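Local atomic coordinates of choline dehydrogenase and related flavoproteins (Aspergillus oryzae, PDB entry 3Q9T), a protein that oxidises formate as a formate oxidase of the glucose-methanol-choline oxidoreductase family, with 8-formyl-FAD bound as its flavin cofactor. Residues A[16-21]-A[558-563]; A[130-136]-A[151-157]; A[527-531]-A[568-572]. All coordinates share one frame; numbering follows the deposited sequence.

How the contacts relate
Contacts 1 and 3 both use helix 555-572, the last helix of the chain: contact 1 pairs its first half with helix 16-25 beside the flavin diphosphate, and contact 3 sets its C-terminal end against the 527-531 turn, the centres about 13 Å apart. Their segments alternate along the sequence (16-21, 527-531, 558-563, 568-572). Contact 2, also about 13 Å from contact 1, joins strands 133-136 and 155-159. It lies within the span closed by contact 1 and touches it where Glu-563 OE2 meets Ser-132 OG at 2.6 Å, a probable hydrogen bond. Contacts 2 and 3 do not touch. One C-terminal helix therefore connects the nucleotide-binding region with the neighbouring mixed sheet.

Contact 1: A[16-21]-A[558-563]; sequences TAGNTV and VYAVGE. With FAY ([(2R,3S,4R,5R)-5-(6-amino-9H-purin-9-yl)-3,4-dihydroxytetrahydrofuran-2-yl]methyl (2R,3S,4S)-5-(8-formyl-7-methyl-2,4-dioxo-3,4-dihydrobenzo[g]pteridin-10(2H)-yl)-2,3,4-trihydroxypentyl dihydrogen diphosphate), chain D.
This is a buried helix-helix contact at the cofactor end of the Rossmann-type FAD-binding fold, where helix 16-25, whose first turn holds the last glycine of a probable GxGxxG motif (Gly-13, Gly-15, Gly-18), packs on the C-terminal helix 555-572. The two short segments run at 33° to each other with axes 8.0 Å apart. Gly-562, without a side chain, permits this approach: its CA lies 4.5 Å from Ala-17 CA, and Thr-20 CG2 and Val-21 CG2 rest on its backbone. The N-terminal end of helix 16-25 faces the diphosphate: Ala-17 N donates to FAY O1P in a nearly straight bond of 3.0 Å (171°), and Thr-16 offers both its N and its OG1 to FAY O2A. Thr-16 OG1 also accepts from the ribityl hydroxyl O3', so one side-chain oxygen bridges phosphate and sugar. With OG1 beside the backbone N (chi1 -48°), the methyl of the same residue is turned to the other helix. Thr-20 OG1 bonds back to Thr-16 O at 2.8 Å and touches the Tyr-559 ring obliquely, while Val-558 CG1 packs near FAY O5'. Thr-16 CG2 sits over one face of the Tyr-559 ring, a CH-pi contact 3.7 Å from the centroid.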
loop_
_atom_site.group_PDB
_atom_site.type_symbol
_atom_site.label_atom_id
_atom_site.label_comp_id
_atom_site.label_asym_id
_atom_site.label_seq_id
_atom_site.Cartn_x
_atom_site.Cartn_y
_atom_site.Cartn_z
ATOM N N THR A 16 -1.344 -28.155 -6.510
ATOM C CA THR A 16 -0.732 -29.046 -5.540
ATOM C C THR A 16 -1.627 -30.193 -5.103
ATOM O O THR A 16 -1.273 -31.356 -5.277
ATOM C CB THR A 16 -0.309 -28.261 -4.307
ATOM O OG1 THR A 16 0.399 -27.098 -4.727
ATOM C CG2 THR A 16 0.567 -29.105 -3.393
ATOM N N ALA A 17 -2.761 -29.869 -4.487
ATOM C CA ALA A 17 -3.728 -30.897 -4.113
ATOM C C ALA A 17 -4.434 -31.454 -5.359
ATOM O O ALA A 17 -4.775 -32.650 -5.431
ATOM C CB ALA A 17 -4.749 -30.331 -3.136
ATOM N N GLY A 18 -4.643 -30.585 -6.344
ATOM C CA GLY A 18 -5.353 -30.973 -7.555
ATOM C C GLY A 18 -4.704 -32.194 -8.183
ATOM O O GLY A 18 -5.313 -33.249 -8.285
ATOM N N ASN A 19 -3.448 -32.063 -8.588
ATOM C CA ASN A 19 -2.740 -33.195 -9.177
ATOM C C ASN A 19 -2.633 -34.414 -8.271
ATOM O O ASN A 19 -2.668 -35.541 -8.749
ATOM C CB ASN A 19 -1.365 -32.762 -9.684
ATOM C CG ASN A 19 -1.469 -31.746 -10.801
ATOM O OD1 ASN A 19 -2.495 -31.685 -11.501
ATOM N ND2 ASN A 19 -0.422 -30.944 -10.980
ATOM N N THR A 20 -2.517 -34.193 -6.966
ATOM C CA THR A 20 -2.465 -35.306 -6.029
ATOM C C THR A 20 -3.730 -36.142 -6.142
ATOM O O THR A 20 -3.670 -37.375 -6.271
ATOM C CB THR A 20 -2.325 -34.817 -4.566
ATOM O OG1 THR A 20 -1.146 -34.015 -4.441
ATOM C CG2 THR A 20 -2.245 -36.006 -3.602
ATOM N N VAL A 21 -4.879 -35.468 -6.090
ATOM C CA VAL A 21 -6.160 -36.157 -6.170
ATOM C C VAL A 21 -6.273 -36.853 -7.527
ATOM O O VAL A 21 -6.605 -38.051 -7.612
ATOM C CB VAL A 21 -7.361 -35.200 -5.940
ATOM C CG1 VAL A 21 -8.690 -35.891 -6.286
ATOM C CG2 VAL A 21 -7.376 -34.695 -4.497
ATOM N N VAL A 558 -0.964 -29.664 2.631
ATOM C CA VAL A 558 -1.796 -29.549 1.437
ATOM C C VAL A 558 -1.804 -30.848 0.623
ATOM O O VAL A 558 -2.853 -31.309 0.177
ATOM C CB VAL A 558 -1.378 -28.345 0.565
ATOM C CG1 VAL A 558 -2.264 -28.248 -0.675
ATOM C CG2 VAL A 558 -1.444 -27.063 1.387
ATOM N N TYR A 559 -0.632 -31.431 0.415
ATOM C CA TYR A 559 -0.565 -32.760 -0.175
ATOM C C TYR A 559 -1.347 -33.735 0.695
ATOM O O TYR A 559 -2.109 -34.539 0.189
ATOM C CB TYR A 559 0.874 -33.237 -0.308
ATOM C CG TYR A 559 1.628 -32.695 -1.506
ATOM C CD1 TYR A 559 1.436 -33.235 -2.771
ATOM C CD2 TYR A 559 2.558 -31.662 -1.363
ATOM C CE1 TYR A 559 2.133 -32.749 -3.872
ATOM C CE2 TYR A 559 3.276 -31.181 -2.462
ATOM C CZ TYR A 559 3.053 -31.728 -3.711
ATOM O OH TYR A 559 3.758 -31.265 -4.799
ATOM N N ALA A 560 -1.172 -33.665 2.010
ATOM C CA ALA A 560 -1.943 -34.548 2.901
ATOM C C ALA A 560 -3.444 -34.455 2.611
ATOM O O ALA A 560 -4.148 -35.475 2.576
ATOM C CB ALA A 560 -1.678 -34.219 4.362
ATOM N N VAL A 561 -3.931 -33.226 2.431
ATOM C CA VAL A 561 -5.343 -32.998 2.157
ATOM C C VAL A 561 -5.780 -33.706 0.865
ATOM O O VAL A 561 -6.834 -34.350 0.819
ATOM C CB VAL A 561 -5.681 -31.492 2.084
ATOM C CG1 VAL A 561 -6.944 -31.276 1.266
ATOM C CG2 VAL A 561 -5.826 -30.901 3.511
ATOM N N GLY A 562 -4.953 -33.590 -0.170
ATOM C CA GLY A 562 -5.211 -34.251 -1.431
ATOM C C GLY A 562 -5.203 -35.767 -1.317
ATOM O O GLY A 562 -6.028 -36.432 -1.937
ATOM N N GLU A 563 -4.282 -36.317 -0.524
ATOM C CA GLU A 563 -4.157 -37.765 -0.404
ATOM C C GLU A 563 -5.399 -38.307 0.292
ATOM O O GLU A 563 -5.985 -39.296 -0.148
ATOM C CB GLU A 563 -2.886 -38.160 0.365
ATOM C CG GLU A 563 -1.571 -37.814 -0.309
ATOM C CD GLU A 563 -1.156 -38.792 -1.398
ATOM O OE1 GLU A 563 -1.993 -39.593 -1.861
ATOM O OE2 GLU A 563 0.028 -38.764 -1.796
HETATM P P FAY D . -2.996 -25.593 -3.491
HETATM N N1 FAY D . 4.820 -24.173 1.417
HETATM C C2 FAY D . 5.814 -25.013 1.915
HETATM O O2 FAY D . 5.511 -26.052 2.490
HETATM N N3 FAY D . 7.082 -24.956 1.377
HETATM C C4 FAY D . 7.511 -23.773 0.828
HETATM O O4 FAY D . 8.694 -23.441 1.032
HETATM N N5 FAY D . 6.920 -21.723 -0.242
HETATM C C6 FAY D . 6.439 -19.994 -1.758
HETATM C C7 FAY D . 5.569 -19.319 -2.597
HETATM C C8 FAY D . 4.226 -19.706 -2.650
HETATM O O8 FAY D . 2.253 -19.540 -3.903
HETATM C C9 FAY D . 3.808 -20.846 -1.950
HETATM P PA FAY D . -2.288 -24.256 -5.883
HETATM C "C1'" FAY D . 2.776 -23.034 -0.281
HETATM C C10 FAY D . 5.157 -23.091 0.640
HETATM N N10 FAY D . 4.201 -22.485 -0.182
HETATM N N1A FAY D . -9.045 -21.368 -13.983
HETATM O O1A FAY D . -2.028 -22.812 -6.156
HETATM C C1B FAY D . -5.190 -23.183 -10.914
HETATM O O1P FAY D . -3.250 -26.921 -4.163
HETATM C "C2'" FAY D . 2.678 -24.210 -1.280
HETATM O "O2'" FAY D . 3.385 -23.852 -2.413
HETATM C C2A FAY D . -8.211 -22.445 -14.223
HETATM O O2A FAY D . -1.049 -25.090 -5.773
HETATM C C2B FAY D . -3.860 -22.513 -10.616
HETATM O O2B FAY D . -3.153 -22.131 -11.781
HETATM O O2P FAY D . -4.011 -25.333 -2.393
HETATM C "C3'" FAY D . 1.310 -24.834 -1.710
HETATM O "O3'" FAY D . 1.201 -25.189 -3.086
HETATM N N3A FAY D . -7.234 -22.794 -13.305
HETATM C C3B FAY D . -3.134 -23.611 -9.871
HETATM O O3B FAY D . -2.570 -24.493 -10.809
HETATM O O3P FAY D . -3.167 -24.400 -4.561
HETATM C "C4'" FAY D . 0.086 -24.025 -1.361
HETATM O "O4'" FAY D . 0.225 -23.689 0.017
HETATM C C4A FAY D . -7.099 -22.077 -12.161
HETATM C C4B FAY D . -4.241 -24.362 -9.172
HETATM O O4B FAY D . -5.459 -23.952 -9.770
HETATM C C4X FAY D . 6.529 -22.833 0.463
HETATM C "C5'" FAY D . -1.207 -24.831 -1.638
HETATM O "O5'" FAY D . -1.469 -25.419 -2.922
HETATM C C5A FAY D . -7.936 -20.996 -11.898
HETATM C C5B FAY D . -4.241 -24.087 -7.681
HETATM O O5B FAY D . -3.196 -24.832 -7.105
HETATM C C5X FAY D . 5.963 -20.984 -0.904
HETATM C C6A FAY D . -8.916 -20.630 -12.818
HETATM N N6A FAY D . -9.654 -19.531 -12.613
HETATM N N7A FAY D . -7.585 -20.480 -10.702
HETATM C C7M FAY D . 6.066 -18.067 -3.279
HETATM C C8A FAY D . -6.564 -21.201 -10.193
HETATM C C8M FAY D . 3.425 -19.249 -3.808
HETATM C C9A FAY D . 4.651 -21.470 -1.033
HETATM N N9A FAY D . -6.252 -22.184 -11.085
#

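Contact 2: A[130-136]-A[151-157]; sequences RKSATYH and GGGPIPI
Arg-130 O is gripped by two amides: Gly-151 N at 2.9 Å and Ala-133 N within its own segment, reaching it from opposite faces of the carbonyl plane. Nearby, Ala-133 O accepts from Gly-152 N and, weakly, from Gly-153 N; Gly-151 to Gly-153 thus curl round the backbone of Arg-130 to Ala-133. From there strands 133-136 and 155-157 pair in parallel: Ile-155 N bonds to Ser-132 O, Thr-134 N to Ile-155 O, Ile-157 N to Thr-134 O at 172°, and His-136 N to Ile-157 O. Both belong to a mixed sheet, in which 155-159 also pairs antiparallel with 195-204. Ile-157 CG1 stands between its backbone N and carbonyl carbon (chi1 73°). Ile-157 CD1 lies at the edge of the Tyr-135 ring, in its plane, 4.0 Å from Tyr-135 CD1, while Ile-157 CG2 meets Ala-133 CB at 3.7 Å. Ile-155 CD1 covers Ser-132 CB, and Ile-155 touches Tyr-559 of helix 555-572. Thr-134 OG1 donates to Gly-153 O, short at 2.6 Å. Backbone bonds fix the register of the two strands; Ile-157 packs on Ala-133 and Tyr-135 on one face, while the Thr-134 hydroxyl, on the other, gives the Gly-153 carbonyl a partner beyond the backbone pairing.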
loop_
_atom_site.group_PDB
_atom_site.type_symbol
_atom_site.label_atom_id
_atom_site.label_comp_id
_atom_site.label_asym_id
_atom_site.label_seq_id
_atom_site.Cartn_x
_atom_site.Cartn_y
_atom_site.Cartn_z
ATOM N N ARG A 130 2.540 -38.468 4.816
ATOM C CA ARG A 130 3.718 -39.161 4.319
ATOM C C ARG A 130 3.501 -39.816 2.954
ATOM O O ARG A 130 4.454 -40.083 2.220
ATOM C CB ARG A 130 4.170 -40.170 5.364
ATOM C CG ARG A 130 4.533 -39.477 6.669
ATOM C CD ARG A 130 4.809 -40.439 7.815
ATOM N NE ARG A 130 5.201 -39.697 9.010
ATOM C CZ ARG A 130 5.567 -40.263 10.152
ATOM N NH1 ARG A 130 5.593 -41.595 10.259
ATOM N NH2 ARG A 130 5.909 -39.495 11.180
ATOM N N LYS A 131 2.245 -40.041 2.591
ATOM C CA LYS A 131 1.951 -40.822 1.393
ATOM C C LYS A 131 2.554 -40.280 0.089
ATOM O O LYS A 131 3.001 -41.059 -0.755
ATOM C CB LYS A 131 0.439 -41.017 1.237
ATOM C CG LYS A 131 0.060 -42.160 0.295
ATOM C CD LYS A 131 -1.447 -42.397 0.276
ATOM C CE LYS A 131 -1.851 -43.461 -0.736
ATOM N NZ LYS A 131 -3.318 -43.689 -0.676
ATOM N N SER A 132 2.558 -38.958 -0.085
ATOM C CA SER A 132 2.975 -38.358 -1.350
ATOM C C SER A 132 4.472 -38.502 -1.647
ATOM O O SER A 132 4.901 -38.427 -2.796
ATOM C CB SER A 132 2.616 -36.864 -1.374
ATOM O OG SER A 132 1.282 -36.647 -0.952
ATOM N N ALA A 133 5.266 -38.675 -0.595
ATOM C CA ALA A 133 6.710 -38.540 -0.689
ATOM C C ALA A 133 7.435 -39.884 -0.747
ATOM O O ALA A 133 7.018 -40.858 -0.110
ATOM C CB ALA A 133 7.235 -37.719 0.513
ATOM N N THR A 134 8.527 -39.911 -1.508
ATOM C CA THR A 134 9.545 -40.929 -1.338
ATOM C C THR A 134 10.800 -40.259 -0.794
ATOM O O THR A 134 11.447 -39.470 -1.494
ATOM C CB THR A 134 9.884 -41.650 -2.641
ATOM O OG1 THR A 134 8.744 -42.398 -3.089
ATOM C CG2 THR A 134 11.048 -42.614 -2.418
ATOM N N TYR A 135 11.127 -40.565 0.460
ATOM C CA TYR A 135 12.325 -40.039 1.133
ATOM C C TYR A 135 13.633 -40.642 0.619
ATOM O O TYR A 135 13.741 -41.869 0.456
ATOM C CB TYR A 135 12.210 -40.326 2.638
ATOM C CG TYR A 135 13.364 -39.875 3.508
ATOM C CD1 TYR A 135 13.482 -38.540 3.907
ATOM C CD2 TYR A 135 14.310 -40.790 3.981
ATOM C CE1 TYR A 135 14.534 -38.116 4.735
ATOM C CE2 TYR A 135 15.371 -40.380 4.813
ATOM C CZ TYR A 135 15.472 -39.039 5.188
ATOM O OH TYR A 135 16.502 -38.614 6.007
ATOM N N HIS A 136 14.625 -39.776 0.403
ATOM C CA HIS A 136 16.014 -40.188 0.148
ATOM C C HIS A 136 17.005 -39.576 1.151
ATOM O O HIS A 136 16.814 -38.454 1.619
ATOM C CB HIS A 136 16.461 -39.776 -1.248
ATOM C CG HIS A 136 15.551 -40.232 -2.337
ATOM N ND1 HIS A 136 15.787 -41.373 -3.070
ATOM C CD2 HIS A 136 14.413 -39.692 -2.836
ATOM C CE1 HIS A 136 14.829 -41.523 -3.968
ATOM N NE2 HIS A 136 13.982 -40.517 -3.846
ATOM N N GLY A 151 6.378 -42.306 2.299
ATOM C CA GLY A 151 5.532 -43.484 2.174
ATOM C C GLY A 151 5.592 -44.163 0.806
ATOM O O GLY A 151 4.893 -45.151 0.578
ATOM N N GLY A 152 6.420 -43.647 -0.104
ATOM C CA GLY A 152 6.522 -44.219 -1.436
ATOM C C GLY A 152 5.901 -43.413 -2.573
ATOM O O GLY A 152 5.834 -43.892 -3.706
ATOM N N GLY A 153 5.465 -42.189 -2.284
ATOM C CA GLY A 153 4.797 -41.369 -3.277
ATOM C C GLY A 153 5.708 -40.803 -4.356
ATOM O O GLY A 153 6.928 -40.885 -4.252
ATOM N N PRO A 154 5.112 -40.190 -5.393
ATOM C CA PRO A 154 5.866 -39.749 -6.564
ATOM C C PRO A 154 6.538 -38.385 -6.372
ATOM O O PRO A 154 7.028 -37.830 -7.348
ATOM C CB PRO A 154 4.787 -39.658 -7.640
ATOM C CG PRO A 154 3.573 -39.175 -6.854
ATOM C CD PRO A 154 3.680 -39.844 -5.493
ATOM N N ILE A 155 6.574 -37.865 -5.147
ATOM C CA ILE A 155 7.301 -36.623 -4.884
ATOM C C ILE A 155 8.586 -36.862 -4.108
ATOM O O ILE A 155 8.550 -37.036 -2.886
ATOM C CB ILE A 155 6.428 -35.613 -4.127
ATOM C CG1 ILE A 155 5.267 -35.185 -5.021
ATOM C CG2 ILE A 155 7.251 -34.395 -3.705
ATOM C CD1 ILE A 155 4.000 -35.277 -4.336
ATOM N N PRO A 156 9.729 -36.879 -4.823
ATOM C CA PRO A 156 11.016 -37.140 -4.179
ATOM C C PRO A 156 11.382 -36.022 -3.200
ATOM O O PRO A 156 11.331 -34.842 -3.548
ATOM C CB PRO A 156 11.996 -37.177 -5.356
ATOM C CG PRO A 156 11.118 -37.395 -6.584
ATOM C CD PRO A 156 9.878 -36.661 -6.273
ATOM N N ILE A 157 11.709 -36.406 -1.971
ATOM C CA ILE A 157 12.091 -35.460 -0.934
ATOM C C ILE A 157 13.372 -35.928 -0.275
ATOM O O ILE A 157 13.665 -37.136 -0.200
ATOM C CB ILE A 157 11.036 -35.373 0.191
ATOM C CG1 ILE A 157 11.085 -36.641 1.055
ATOM C CG2 ILE A 157 9.650 -35.112 -0.382
ATOM C CD1 ILE A 157 10.432 -36.496 2.408
#

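Contact 3: A[527-531]-A[568-572]; sequences DPKLK and MIKAE
Met-568 and Lys-529 cross at about a right angle, the sulfur of one against the aliphatic part of the other: Lys-529 CD lies 3.6 Å from Met-568 SD. Leu-530 meets the same methionine crosswise too, its CG 3.7 Å from the terminal methyl CE. A bend at the last torsion of Met-568 (chi3 -66°) turns CE back from the line of the chain and lays it against the turn, where it also approaches the backbone at Lys-529 CA. SD and CE together lie beside Pro-528 O, with SD 3.5 Å from that oxygen, whose hydrogen-bond partner is Trp-120 NE1. Lys-529 bends at chi2; its ammonium group forms a salt bridge with Glu-119, and its methylene CD is what meets the sulfur.

Lys-531 and Glu-572 approach from opposite directions. The lysine is extended beyond CG, and its NZ reaches Glu-572 OE2 at 3.1 Å on the syn lone pair, with a weak bond to OE1 at 3.3 Å, a salt bridge on the solvent side, at the exposed Glu-572.

Asp-527 to Leu-530 form a type I beta turn, closed by Leu-530 N on Asp-527 O at 2.7 Å. Asp-527 OD1 accepts weakly from Lys-529 N and, at 2.9 Å, from Lys-531 N, which meets it from above the carboxylate plane, so this carboxylate holds the turn together. Backbone bonds join Leu-530 to Val-540 of strand 538-540, an outermost strand of the five-stranded parallel sheet. The turn therefore extends from that sheet edge to the end of helix 555-572, while Ile-569 on the same helix touches Leu-25 of helix 16-25 and Ile-263 of strand 261-264.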
loop_
_atom_site.group_PDB
_atom_site.type_symbol
_atom_site.label_atom_id
_atom_site.label_comp_id
_atom_site.label_asym_id
_atom_site.label_seq_id
_atom_site.Cartn_x
_atom_site.Cartn_y
_atom_site.Cartn_z
ATOM N N ASP A 527 -17.832 -30.592 4.303
ATOM C CA ASP A 527 -17.962 -31.527 5.413
ATOM C C ASP A 527 -16.692 -32.362 5.599
ATOM O O ASP A 527 -15.703 -32.178 4.874
ATOM C CB ASP A 527 -19.223 -32.411 5.259
ATOM C CG ASP A 527 -19.126 -33.406 4.103
ATOM O OD1 ASP A 527 -18.024 -33.608 3.543
ATOM O OD2 ASP A 527 -20.164 -34.004 3.762
ATOM N N PRO A 528 -16.707 -33.285 6.575
ATOM C CA PRO A 528 -15.485 -34.062 6.796
ATOM C C PRO A 528 -15.026 -34.903 5.601
ATOM O O PRO A 528 -13.863 -35.295 5.570
ATOM C CB PRO A 528 -15.850 -34.947 7.992
ATOM C CG PRO A 528 -16.803 -34.107 8.768
ATOM C CD PRO A 528 -17.654 -33.427 7.694
ATOM N N LYS A 529 -15.902 -35.183 4.642
ATOM C CA LYS A 529 -15.479 -35.901 3.448
ATOM C C LYS A 529 -15.159 -34.910 2.339
ATOM O O LYS A 529 -15.063 -35.276 1.172
ATOM C CB LYS A 529 -16.541 -36.901 2.999
ATOM C CG LYS A 529 -17.013 -37.835 4.123
ATOM C CD LYS A 529 -15.862 -38.614 4.753
ATOM C CE LYS A 529 -16.378 -39.545 5.835
ATOM N NZ LYS A 529 -15.290 -40.425 6.316
ATOM N N LEU A 530 -15.015 -33.645 2.728
ATOM C CA LEU A 530 -14.597 -32.592 1.818
ATOM C C LEU A 530 -15.651 -32.342 0.754
ATOM O O LEU A 530 -15.360 -31.756 -0.285
ATOM C CB LEU A 530 -13.242 -32.919 1.175
ATOM C CG LEU A 530 -12.071 -33.007 2.157
ATOM C CD1 LEU A 530 -10.780 -33.269 1.411
ATOM C CD2 LEU A 530 -11.969 -31.722 2.996
ATOM N N LYS A 531 -16.876 -32.779 1.024
ATOM C CA LYS A 531 -18.012 -32.464 0.153
ATOM C C LYS A 531 -18.574 -31.084 0.485
ATOM O O LYS A 531 -18.749 -30.752 1.662
ATOM C CB LYS A 531 -19.122 -33.507 0.304
ATOM C CG LYS A 531 -18.721 -34.899 -0.141
ATOM C CD LYS A 531 -19.845 -35.874 0.114
ATOM C CE LYS A 531 -19.526 -37.220 -0.467
ATOM N NZ LYS A 531 -20.772 -38.000 -0.590
ATOM N N MET A 568 -10.885 -40.910 0.415
ATOM C CA MET A 568 -12.320 -40.815 0.730
ATOM C C MET A 568 -13.224 -40.969 -0.505
ATOM O O MET A 568 -14.311 -41.551 -0.413
ATOM C CB MET A 568 -12.629 -39.528 1.494
ATOM C CG MET A 568 -11.859 -39.406 2.833
ATOM S SD MET A 568 -12.433 -38.046 3.879
ATOM C CE MET A 568 -11.955 -36.649 2.850
ATOM N N ILE A 569 -12.772 -40.468 -1.656
ATOM C CA ILE A 569 -13.520 -40.643 -2.903
ATOM C C ILE A 569 -13.515 -42.124 -3.321
ATOM O O ILE A 569 -14.540 -42.670 -3.726
ATOM C CB ILE A 569 -12.968 -39.756 -4.037
ATOM C CG1 ILE A 569 -13.311 -38.288 -3.773
ATOM C CG2 ILE A 569 -13.539 -40.167 -5.401
ATOM C CD1 ILE A 569 -12.629 -37.336 -4.730
ATOM N N LYS A 570 -12.364 -42.775 -3.201
ATOM C CA LYS A 570 -12.254 -44.186 -3.563
ATOM C C LYS A 570 -13.147 -45.050 -2.691
ATOM O O LYS A 570 -13.745 -46.007 -3.175
ATOM C CB LYS A 570 -10.815 -44.678 -3.463
ATOM C CG LYS A 570 -9.889 -44.124 -4.538
ATOM C CD LYS A 570 -8.511 -44.787 -4.469
ATOM C CE LYS A 570 -7.530 -44.111 -5.413
ATOM N NZ LYS A 570 -6.159 -44.683 -5.291
ATOM N N ALA A 571 -13.232 -44.711 -1.408
ATOM C CA ALA A 571 -14.047 -45.483 -0.484
ATOM C C ALA A 571 -15.512 -45.384 -0.873
ATOM O O ALA A 571 -16.296 -46.312 -0.653
ATOM C CB ALA A 571 -13.840 -45.009 0.946
ATOM N N GLU A 572 -15.883 -44.251 -1.451
ATOM C CA GLU A 572 -17.260 -44.038 -1.846
ATOM C C GLU A 572 -17.632 -44.801 -3.114
ATOM O O GLU A 572 -18.719 -45.360 -3.197
ATOM C CB GLU A 572 -17.538 -42.554 -2.029
ATOM C CG GLU A 572 -18.907 -42.288 -2.602
ATOM C CD GLU A 572 -19.485 -41.005 -2.081
ATOM O OE1 GLU A 572 -20.360 -40.428 -2.757
ATOM O OE2 GLU A 572 -19.056 -40.582 -0.987
#